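Local coordinates for trophoblast glycoprotein (Homo sapiens, PDB 4CNC) that may inhibit Wnt/beta-catenin signalling at the cell surface by acting indirectly on LRP6 and blocking its Wnt3a-dependent internalisation, at residues 40-45 / 65-70. Numbering follows the deposited sequence.
Sequences LFLTGN and AALNLS. With NAG (2-acetamido-2-deoxy-beta-D-glucopyranose), chain C.
The shortest polar bond between 40-45 and 65-70 runs from L42 N to N68 O, 2.8 Å long and nearly straight at 166°. Together with L40 N to A66 O and N68 N to L40 O it zips the first two leucine-rich repeats into a parallel ladder. Beyond the strands the pairing fades to a weak bond from G44 N to S70 O.

N68 carries an N-linked N-acetylglucosamine on ND2. Its CG lies anti to the backbone N, and a small chi2 of -15° swings OD1 toward S70 N, from which it accepts at 2.9 Å, closing an Asx turn. That bond helps fix the amide to which the sugar is joined, and T43 CG2 packs against OD1 at 3.3 Å. F41 and N68 are bridge partners on one face of the sheet, and the glycan on N68 lies beside the ring there. The ring of F41 is inclined 44° to the amide plane; its CD2 lies 3.9 Å from N68 CB and its CE2 3.6 Å from the sugar's O7.

On the other face L40 and L67, paired in the parallel bridge, lie side by side and point the same way, L40 CD2 3.8 Å from L67 CD1. L42 CB meets L69 CD2 in similar fashion, continuing the hydrophobic core of the solenoid.

K20 makes a cation-pi contact with F41 from the N-terminal cap side, where strand 18-20 flanks 39-41, while strand 90-92 of the third repeat continues the sheet beyond 66-68.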
loop_
_atom_site.group_PDB
_atom_site.type_symbol
_atom_site.label_atom_id
_atom_site.label_comp_id
_atom_site.label_asym_id
_atom_site.label_seq_id
_atom_site.Cartn_x
_atom_site.Cartn_y
_atom_site.Cartn_z
ATOM N N LEU A 40 -3.291 -0.403 19.495
ATOM C CA LEU A 40 -4.363 0.568 19.660
ATOM C C LEU A 40 -5.239 0.587 18.432
ATOM O O LEU A 40 -4.780 0.895 17.308
ATOM C CB LEU A 40 -3.784 1.967 19.902
ATOM C CG LEU A 40 -4.678 3.187 20.041
ATOM C CD1 LEU A 40 -5.699 3.004 21.123
ATOM C CD2 LEU A 40 -3.863 4.469 20.318
ATOM N N PHE A 41 -6.542 0.357 18.641
ATOM C CA PHE A 41 -7.509 0.392 17.562
ATOM C C PHE A 41 -8.444 1.560 17.773
ATOM O O PHE A 41 -9.128 1.649 18.824
ATOM C CB PHE A 41 -8.332 -0.908 17.531
ATOM C CG PHE A 41 -7.546 -2.107 17.167
ATOM C CD1 PHE A 41 -6.815 -2.793 18.140
ATOM C CD2 PHE A 41 -7.553 -2.577 15.856
ATOM C CE1 PHE A 41 -6.113 -3.937 17.822
ATOM C CE2 PHE A 41 -6.784 -3.693 15.514
ATOM C CZ PHE A 41 -6.079 -4.378 16.522
ATOM N N LEU A 42 -8.493 2.456 16.785
ATOM C CA LEU A 42 -9.345 3.651 16.838
ATOM C C LEU A 42 -10.154 3.747 15.568
ATOM O O LEU A 42 -10.198 4.787 14.920
ATOM C CB LEU A 42 -8.521 4.912 17.016
ATOM C CG LEU A 42 -7.720 4.991 18.308
ATOM C CD1 LEU A 42 -6.788 6.157 18.314
ATOM C CD2 LEU A 42 -8.659 5.059 19.482
ATOM N N THR A 43 -10.743 2.627 15.180
ATOM C CA THR A 43 -11.502 2.505 13.930
ATOM C C THR A 43 -12.987 2.830 14.090
ATOM O O THR A 43 -13.533 2.789 15.188
ATOM C CB THR A 43 -11.369 1.087 13.333
ATOM O OG1 THR A 43 -11.962 0.121 14.210
ATOM C CG2 THR A 43 -9.884 0.692 13.164
ATOM N N GLY A 44 -13.605 3.192 12.967
ATOM C CA GLY A 44 -15.026 3.513 12.890
ATOM C C GLY A 44 -15.427 4.766 13.639
ATOM O O GLY A 44 -16.563 4.897 14.085
ATOM N N ASN A 45 -14.506 5.693 13.822
ATOM C CA ASN A 45 -14.820 6.924 14.508
ATOM C C ASN A 45 -15.083 8.097 13.564
ATOM O O ASN A 45 -15.385 7.897 12.390
ATOM C CB ASN A 45 -13.757 7.174 15.549
ATOM C CG ASN A 45 -13.806 6.142 16.682
ATOM O OD1 ASN A 45 -14.860 5.892 17.315
ATOM N ND2 ASN A 45 -12.682 5.559 16.942
ATOM N N ALA A 65 3.007 -0.097 19.287
ATOM C CA ALA A 65 3.609 -0.663 18.115
ATOM C C ALA A 65 2.706 -0.799 16.921
ATOM O O ALA A 65 3.197 -0.887 15.778
ATOM C CB ALA A 65 4.180 -2.018 18.478
ATOM N N ALA A 66 1.387 -0.799 17.143
ATOM C CA ALA A 66 0.469 -1.011 16.081
ATOM C C ALA A 66 -0.677 -0.072 16.315
ATOM O O ALA A 66 -1.274 -0.116 17.365
ATOM C CB ALA A 66 -0.014 -2.445 16.038
ATOM N N LEU A 67 -1.001 0.703 15.305
ATOM C CA LEU A 67 -2.025 1.745 15.426
ATOM C C LEU A 67 -2.945 1.656 14.222
ATOM O O LEU A 67 -2.499 1.702 13.075
ATOM C CB LEU A 67 -1.354 3.100 15.515
ATOM C CG LEU A 67 -2.218 4.364 15.485
ATOM C CD1 LEU A 67 -3.290 4.282 16.572
ATOM C CD2 LEU A 67 -1.375 5.627 15.664
ATOM N N ASN A 68 -4.248 1.457 14.479
ATOM C CA ASN A 68 -5.241 1.309 13.398
ATOM C C ASN A 68 -6.299 2.376 13.468
ATOM O O ASN A 68 -7.098 2.431 14.413
ATOM C CB ASN A 68 -5.877 -0.085 13.439
ATOM C CG ASN A 68 -6.700 -0.425 12.226
ATOM O OD1 ASN A 68 -7.077 0.437 11.419
ATOM N ND2 ASN A 68 -6.932 -1.762 12.044
ATOM N N LEU A 69 -6.238 3.266 12.486
ATOM C CA LEU A 69 -7.153 4.393 12.353
ATOM C C LEU A 69 -8.066 4.244 11.172
ATOM O O LEU A 69 -8.664 5.219 10.733
ATOM C CB LEU A 69 -6.352 5.712 12.233
ATOM C CG LEU A 69 -5.633 6.120 13.526
ATOM C CD1 LEU A 69 -4.379 6.979 13.282
ATOM C CD2 LEU A 69 -6.594 6.854 14.392
ATOM N N SER A 70 -8.175 3.021 10.649
ATOM C CA SER A 70 -9.051 2.707 9.516
ATOM C C SER A 70 -10.465 3.137 9.720
ATOM O O SER A 70 -11.019 2.948 10.805
ATOM C CB SER A 70 -8.998 1.192 9.193
ATOM O OG SER A 70 -9.938 0.890 8.141
HETATM C C1 NAG C . -7.692 -2.194 10.923
HETATM C C2 NAG C . -7.308 -3.622 10.519
HETATM C C3 NAG C . -8.210 -4.149 9.407
HETATM C C4 NAG C . -9.642 -4.134 9.935
HETATM C C5 NAG C . -9.921 -2.674 10.357
HETATM C C6 NAG C . -11.362 -2.414 10.774
HETATM C C7 NAG C . -5.002 -4.056 11.061
HETATM C C8 NAG C . -3.636 -4.163 10.443
HETATM N N2 NAG C . -5.908 -3.732 10.163
HETATM O O3 NAG C . -7.798 -5.490 9.215
HETATM O O4 NAG C . -10.547 -4.213 8.837
HETATM O O5 NAG C . -9.024 -2.270 11.359
HETATM O O6 NAG C . -11.596 -3.316 11.844
HETATM O O7 NAG C . -5.229 -4.065 12.312
#